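Local structure of thiamine pyrophosphokinase (Saccharomyces cerevisiae, 1IG0) at residues N132-L146 / G158-M172. The protein catalyses the transfer of pyrophosphate from ATP to thiamine, the only route to thiamine diphosphate in yeast, and works as a homodimer. Sequence-based numbering, arbitrary orientation.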
loop_
_atom_site.group_PDB
_atom_site.type_symbol
_atom_site.label_atom_id
_atom_site.label_comp_id
_atom_site.label_asym_id
_atom_site.label_seq_id
_atom_site.Cartn_x
_atom_site.Cartn_y
_atom_site.Cartn_z
ATOM N N ASN B 132 11.176 2.475 19.224
ATOM C CA ASN B 132 12.277 2.886 20.091
ATOM C C ASN B 132 11.828 2.643 21.528
ATOM O O ASN B 132 12.581 2.119 22.348
ATOM C CB ASN B 132 12.602 4.374 19.909
ATOM C CG ASN B 132 13.463 4.643 18.688
ATOM O OD1 ASN B 132 13.847 5.785 18.428
ATOM N ND2 ASN B 132 13.773 3.595 17.934
ATOM N N LEU B 133 10.591 3.035 21.818
ATOM C CA LEU B 133 10.001 2.864 23.141
ATOM C C LEU B 133 9.921 1.387 23.508
ATOM O O LEU B 133 10.281 0.992 24.616
ATOM C CB LEU B 133 8.595 3.464 23.167
ATOM C CG LEU B 133 7.718 3.105 24.370
ATOM C CD1 LEU B 133 8.335 3.658 25.646
ATOM C CD2 LEU B 133 6.317 3.668 24.163
ATOM N N ILE B 134 9.439 0.578 22.571
ATOM C CA ILE B 134 9.302 -0.855 22.792
ATOM C C ILE B 134 10.638 -1.504 23.140
ATOM O O ILE B 134 10.720 -2.305 24.072
ATOM C CB ILE B 134 8.697 -1.544 21.549
ATOM C CG1 ILE B 134 7.248 -1.081 21.371
ATOM C CG2 ILE B 134 8.767 -3.059 21.697
ATOM C CD1 ILE B 134 6.618 -1.495 20.060
ATOM N N SER B 135 11.687 -1.154 22.401
ATOM C CA SER B 135 13.004 -1.719 22.664
ATOM C C SER B 135 13.497 -1.293 24.047
ATOM O O SER B 135 14.043 -2.103 24.798
ATOM C CB SER B 135 14.006 -1.275 21.599
ATOM O OG SER B 135 15.230 -1.977 21.745
ATOM N N LEU B 136 13.310 -0.020 24.381
ATOM C CA LEU B 136 13.725 0.485 25.685
ATOM C C LEU B 136 12.992 -0.268 26.793
ATOM O O LEU B 136 13.591 -0.669 27.792
ATOM C CB LEU B 136 13.425 1.984 25.793
ATOM C CG LEU B 136 14.382 2.937 25.070
ATOM C CD1 LEU B 136 13.824 4.355 25.110
ATOM C CD2 LEU B 136 15.759 2.873 25.730
ATOM N N HIS B 137 11.692 -0.461 26.607
ATOM C CA HIS B 137 10.877 -1.166 27.590
ATOM C C HIS B 137 11.445 -2.542 27.926
ATOM O O HIS B 137 11.561 -2.908 29.096
ATOM C CB HIS B 137 9.449 -1.343 27.069
ATOM C CG HIS B 137 8.592 -2.202 27.947
ATOM N ND1 HIS B 137 7.936 -1.714 29.056
ATOM C CD2 HIS B 137 8.326 -3.530 27.906
ATOM C CE1 HIS B 137 7.305 -2.704 29.662
ATOM N NE2 HIS B 137 7.527 -3.816 28.985
ATOM N N PHE B 138 11.796 -3.302 26.895
ATOM C CA PHE B 138 12.322 -4.647 27.088
ATOM C C PHE B 138 13.826 -4.761 27.306
ATOM O O PHE B 138 14.281 -5.680 27.986
ATOM C CB PHE B 138 11.948 -5.534 25.894
ATOM C CG PHE B 138 10.502 -5.931 25.856
ATOM C CD1 PHE B 138 9.686 -5.537 24.801
ATOM C CD2 PHE B 138 9.955 -6.707 26.873
ATOM C CE1 PHE B 138 8.345 -5.910 24.758
ATOM C CE2 PHE B 138 8.616 -7.086 26.842
ATOM C CZ PHE B 138 7.809 -6.687 25.782
ATOM N N ASN B 139 14.598 -3.835 26.748
ATOM C CA ASN B 139 16.048 -3.940 26.856
ATOM C C ASN B 139 16.808 -2.935 27.716
ATOM O O ASN B 139 18.030 -3.031 27.837
ATOM C CB ASN B 139 16.643 -3.968 25.446
ATOM C CG ASN B 139 15.963 -4.996 24.554
ATOM O OD1 ASN B 139 15.818 -6.157 24.932
ATOM N ND2 ASN B 139 15.547 -4.572 23.363
ATOM N N SER B 140 16.107 -1.977 28.311
ATOM C CA SER B 140 16.769 -0.994 29.159
ATOM C C SER B 140 16.177 -0.968 30.565
ATOM O O SER B 140 15.177 -0.295 30.812
ATOM C CB SER B 140 16.670 0.404 28.546
ATOM O OG SER B 140 17.201 1.377 29.432
ATOM N N PRO B 141 16.784 -1.713 31.504
ATOM C CA PRO B 141 16.276 -1.736 32.878
ATOM C C PRO B 141 16.239 -0.329 33.479
ATOM O O PRO B 141 15.402 -0.025 34.332
ATOM C CB PRO B 141 17.272 -2.646 33.592
ATOM C CG PRO B 141 17.675 -3.601 32.519
ATOM C CD PRO B 141 17.890 -2.674 31.343
ATOM N N GLU B 142 17.152 0.526 33.032
ATOM C CA GLU B 142 17.212 1.895 33.528
ATOM C C GLU B 142 16.002 2.693 33.063
ATOM O O GLU B 142 15.487 3.534 33.798
ATOM C CB GLU B 142 18.500 2.576 33.064
ATOM C CG GLU B 142 18.616 4.027 33.492
ATOM C CD GLU B 142 20.050 4.504 33.533
ATOM O OE1 GLU B 142 20.357 5.527 32.884
ATOM O OE2 GLU B 142 20.869 3.856 34.219
ATOM N N PHE B 143 15.554 2.438 31.840
ATOM C CA PHE B 143 14.385 3.136 31.320
ATOM C C PHE B 143 13.181 2.757 32.177
ATOM O O PHE B 143 12.396 3.612 32.591
ATOM C CB PHE B 143 14.108 2.733 29.873
ATOM C CG PHE B 143 12.840 3.321 29.318
ATOM C CD1 PHE B 143 12.767 4.673 28.987
ATOM C CD2 PHE B 143 11.704 2.535 29.168
ATOM C CE1 PHE B 143 11.575 5.235 28.514
ATOM C CE2 PHE B 143 10.509 3.085 28.699
ATOM C CZ PHE B 143 10.448 4.440 28.371
ATOM N N ARG B 144 13.040 1.460 32.432
ATOM C CA ARG B 144 11.941 0.953 33.240
ATOM C C ARG B 144 11.957 1.605 34.616
ATOM O O ARG B 144 10.909 1.940 35.169
ATOM C CB ARG B 144 12.049 -0.568 33.374
ATOM C CG ARG B 144 11.814 -1.314 32.072
ATOM C CD ARG B 144 10.377 -1.156 31.612
ATOM N NE ARG B 144 9.465 -1.968 32.410
ATOM C CZ ARG B 144 9.416 -3.296 32.361
ATOM N NH1 ARG B 144 10.228 -3.960 31.549
ATOM N NH2 ARG B 144 8.557 -3.960 33.121
ATOM N N SER B 145 13.153 1.786 35.167
ATOM C CA SER B 145 13.301 2.412 36.475
ATOM C C SER B 145 12.868 3.874 36.403
ATOM O O SER B 145 12.200 4.386 37.303
ATOM C CB SER B 145 14.758 2.333 36.938
ATOM O OG SER B 145 14.938 3.032 38.157
ATOM N N LEU B 146 13.253 4.539 35.319
ATOM C CA LEU B 146 12.913 5.942 35.117
ATOM C C LEU B 146 11.407 6.172 35.180
ATOM O O LEU B 146 10.938 7.091 35.849
ATOM C CB LEU B 146 13.444 6.421 33.763
ATOM C CG LEU B 146 13.161 7.875 33.375
ATOM C CD1 LEU B 146 13.843 8.811 34.359
ATOM C CD2 LEU B 146 13.661 8.134 31.962
ATOM N N GLY B 158 9.991 12.009 33.125
ATOM C CA GLY B 158 11.418 12.274 33.049
ATOM C C GLY B 158 12.028 12.108 31.672
ATOM O O GLY B 158 13.249 12.071 31.528
ATOM N N ILE B 159 11.181 12.009 30.654
ATOM C CA ILE B 159 11.652 11.845 29.283
ATOM C C ILE B 159 11.662 13.197 28.576
ATOM O O ILE B 159 10.647 13.895 28.550
ATOM C CB ILE B 159 10.743 10.868 28.508
ATOM C CG1 ILE B 159 10.696 9.525 29.241
ATOM C CG2 ILE B 159 11.261 10.678 27.088
ATOM C CD1 ILE B 159 9.683 8.548 28.683
ATOM N N GLU B 160 12.808 13.563 28.008
ATOM C CA GLU B 160 12.942 14.835 27.305
ATOM C C GLU B 160 11.845 14.943 26.243
ATOM O O GLU B 160 11.711 14.074 25.382
ATOM C CB GLU B 160 14.334 14.940 26.677
ATOM C CG GLU B 160 14.682 16.329 26.169
ATOM C CD GLU B 160 14.181 16.574 24.764
ATOM O OE1 GLU B 160 13.781 17.718 24.462
ATOM O OE2 GLU B 160 14.204 15.624 23.954
ATOM N N LEU B 161 11.068 16.019 26.322
ATOM C CA LEU B 161 9.936 16.263 25.430
ATOM C C LEU B 161 10.108 16.214 23.913
ATOM O O LEU B 161 9.245 15.677 23.220
ATOM C CB LEU B 161 9.271 17.591 25.807
ATOM C CG LEU B 161 8.379 17.542 27.049
ATOM C CD1 LEU B 161 7.914 18.944 27.412
ATOM C CD2 LEU B 161 7.187 16.633 26.774
ATOM N N GLU B 162 11.196 16.762 23.385
ATOM C CA GLU B 162 11.377 16.758 21.937
ATOM C C GLU B 162 11.693 15.399 21.321
ATOM O O GLU B 162 10.960 14.919 20.457
ATOM C CB GLU B 162 12.472 17.744 21.523
ATOM C CG GLU B 162 12.574 17.921 20.010
ATOM C CD GLU B 162 13.756 18.773 19.587
ATOM O OE1 GLU B 162 13.996 19.818 20.227
ATOM O OE2 GLU B 162 14.435 18.402 18.606
ATOM N N LYS B 163 12.783 14.783 21.767
ATOM C CA LYS B 163 13.207 13.500 21.214
ATOM C C LYS B 163 13.848 12.583 22.252
ATOM O O LYS B 163 14.688 11.749 21.917
ATOM C CB LYS B 163 14.198 13.760 20.080
ATOM C CG LYS B 163 15.349 14.664 20.495
ATOM C CD LYS B 163 16.201 15.081 19.313
ATOM C CE LYS B 163 17.271 16.071 19.745
ATOM N NZ LYS B 163 18.085 16.547 18.594
ATOM N N GLY B 164 13.442 12.734 23.508
ATOM C CA GLY B 164 13.999 11.919 24.574
ATOM C C GLY B 164 14.031 10.421 24.320
ATOM O O GLY B 164 15.051 9.771 24.558
ATOM N N ILE B 165 12.924 9.860 23.844
ATOM C CA ILE B 165 12.870 8.426 23.584
ATOM C C ILE B 165 13.931 7.983 22.582
ATOM O O ILE B 165 14.506 6.905 22.721
ATOM C CB ILE B 165 11.473 7.996 23.073
ATOM C CG1 ILE B 165 10.427 8.207 24.172
ATOM C CG2 ILE B 165 11.490 6.526 22.664
ATOM C CD1 ILE B 165 10.644 7.348 25.417
ATOM N N HIS B 166 14.194 8.810 21.574
ATOM C CA HIS B 166 15.203 8.461 20.583
ATOM C C HIS B 166 16.598 8.597 21.180
ATOM O O HIS B 166 17.470 7.767 20.932
ATOM C CB HIS B 166 15.105 9.350 19.343
ATOM C CG HIS B 166 16.010 8.919 18.228
ATOM N ND1 HIS B 166 15.788 7.777 17.490
ATOM C CD2 HIS B 166 17.159 9.455 17.750
ATOM C CE1 HIS B 166 16.759 7.626 16.607
ATOM N NE2 HIS B 166 17.605 8.631 16.744
ATOM N N THR B 167 16.811 9.650 21.961
ATOM C CA THR B 167 18.108 9.871 22.593
ATOM C C THR B 167 18.429 8.701 23.522
ATOM O O THR B 167 19.538 8.164 23.504
ATOM C CB THR B 167 18.114 11.179 23.413
ATOM O OG1 THR B 167 17.738 12.274 22.569
ATOM C CG2 THR B 167 19.500 11.441 23.992
ATOM N N LEU B 168 17.450 8.310 24.332
ATOM C CA LEU B 168 17.624 7.200 25.261
ATOM C C LEU B 168 17.838 5.901 24.495
ATOM O O LEU B 168 18.650 5.066 24.890
ATOM C CB LEU B 168 16.400 7.062 26.168
ATOM C CG LEU B 168 16.159 8.186 27.178
ATOM C CD1 LEU B 168 14.855 7.941 27.923
ATOM C CD2 LEU B 168 17.324 8.250 28.152
ATOM N N TYR B 169 17.100 5.731 23.403
ATOM C CA TYR B 169 17.216 4.537 22.571
ATOM C C TYR B 169 18.620 4.435 21.975
ATOM O O TYR B 169 19.257 3.381 22.031
ATOM C CB TYR B 169 16.187 4.588 21.437
ATOM C CG TYR B 169 16.342 3.484 20.415
ATOM C CD1 TYR B 169 15.860 2.198 20.665
ATOM C CD2 TYR B 169 16.996 3.720 19.205
ATOM C CE1 TYR B 169 16.025 1.176 19.734
ATOM C CE2 TYR B 169 17.168 2.708 18.272
ATOM C CZ TYR B 169 16.681 1.441 18.540
ATOM O OH TYR B 169 16.850 0.443 17.609
ATOM N N ASN B 170 19.095 5.534 21.398
ATOM C CA ASN B 170 20.420 5.571 20.791
ATOM C C ASN B 170 21.509 5.225 21.801
ATOM O O ASN B 170 22.424 4.454 21.505
ATOM C CB ASN B 170 20.689 6.957 20.194
ATOM C CG ASN B 170 19.967 7.177 18.874
ATOM O OD1 ASN B 170 19.858 8.305 18.391
ATOM N ND2 ASN B 170 19.479 6.095 18.281
ATOM N N THR B 171 21.402 5.795 22.997
ATOM C CA THR B 171 22.382 5.547 24.047
ATOM C C THR B 171 22.393 4.073 24.427
ATOM O O THR B 171 23.456 3.463 24.537
ATOM C CB THR B 171 22.084 6.391 25.303
ATOM O OG1 THR B 171 22.182 7.782 24.973
ATOM C CG2 THR B 171 23.074 6.062 26.419
ATOM N N MET B 172 21.208 3.503 24.624
ATOM C CA MET B 172 21.092 2.093 24.980
ATOM C C MET B 172 21.706 1.202 23.906
ATOM O O MET B 172 22.498 0.304 24.203
ATOM C CB MET B 172 19.621 1.707 25.161
ATOM C CG MET B 172 19.384 0.200 25.248
ATOM S SD MET B 172 17.642 -0.256 25.148
ATOM C CE MET B 172 17.341 0.017 23.393
#
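Leu136 and Ile165 interlock knobs-into-holes where helix 126-139 crosses helix 164-175, within the alpha-beta-alpha catalytic domain of the enzyme; the axes of 132-139 and 164-172 approach to 9.3 Å and cross at 51°. Leu136 enters the hole formed by Ile165, Leu168, Tyr169 and Met172, its CD1 lying 3.9 Å from Leu168 CB while CD2 faces the methionine sulfur. In return Ile165 sits among Asn132, Leu133, Leu136 and Phe143. Ile165 CG2, anti to the backbone N, reaches helix 132-139, 3.7 Å from Asn132 CB, and CD1 turns to the phenylalanine ring. Beneath this layer Leu133 and Ile165 also touch Ile95 of strand 93-96, so the pair rests on the large mixed sheet.

After the turn at Ser140, whose OG caps the next helix by accepting from Phe143 N, residues 141-146 run back broadly antiparallel to 164-172. Phe143 fills the angle: Ile159 CD1 and Leu168 CD1 meet its ring edge, the former 3.8 Å from CE1, and Leu136 CB covers one face from within its own segment. Leu146 CD2 reaches Ile159 CG1 and Leu168 CD1 and lies against Gly158 O.

At the far end Met172, bent at chi3, brings SD to 3.6 Å from Ser140 CB and swings its CE methyl against Ser135 OG. That hydroxyl is hydrogen-bonded to Tyr215 OH and accepts from Asn139 ND2.

Polar contact centres on Asn132. The Asn132 amide stacks almost parallel on the Tyr169 ring, planes 9° apart, with ND2 3.3 Å above the ring plane and over its centre, while Ser135 CB meets that ring at its edge. The other amide arm turns to His166: ND1, with the acceptor near its ring plane, donates to Asn132 OD1 over 2.9 Å, an N-H...O angle of 159°.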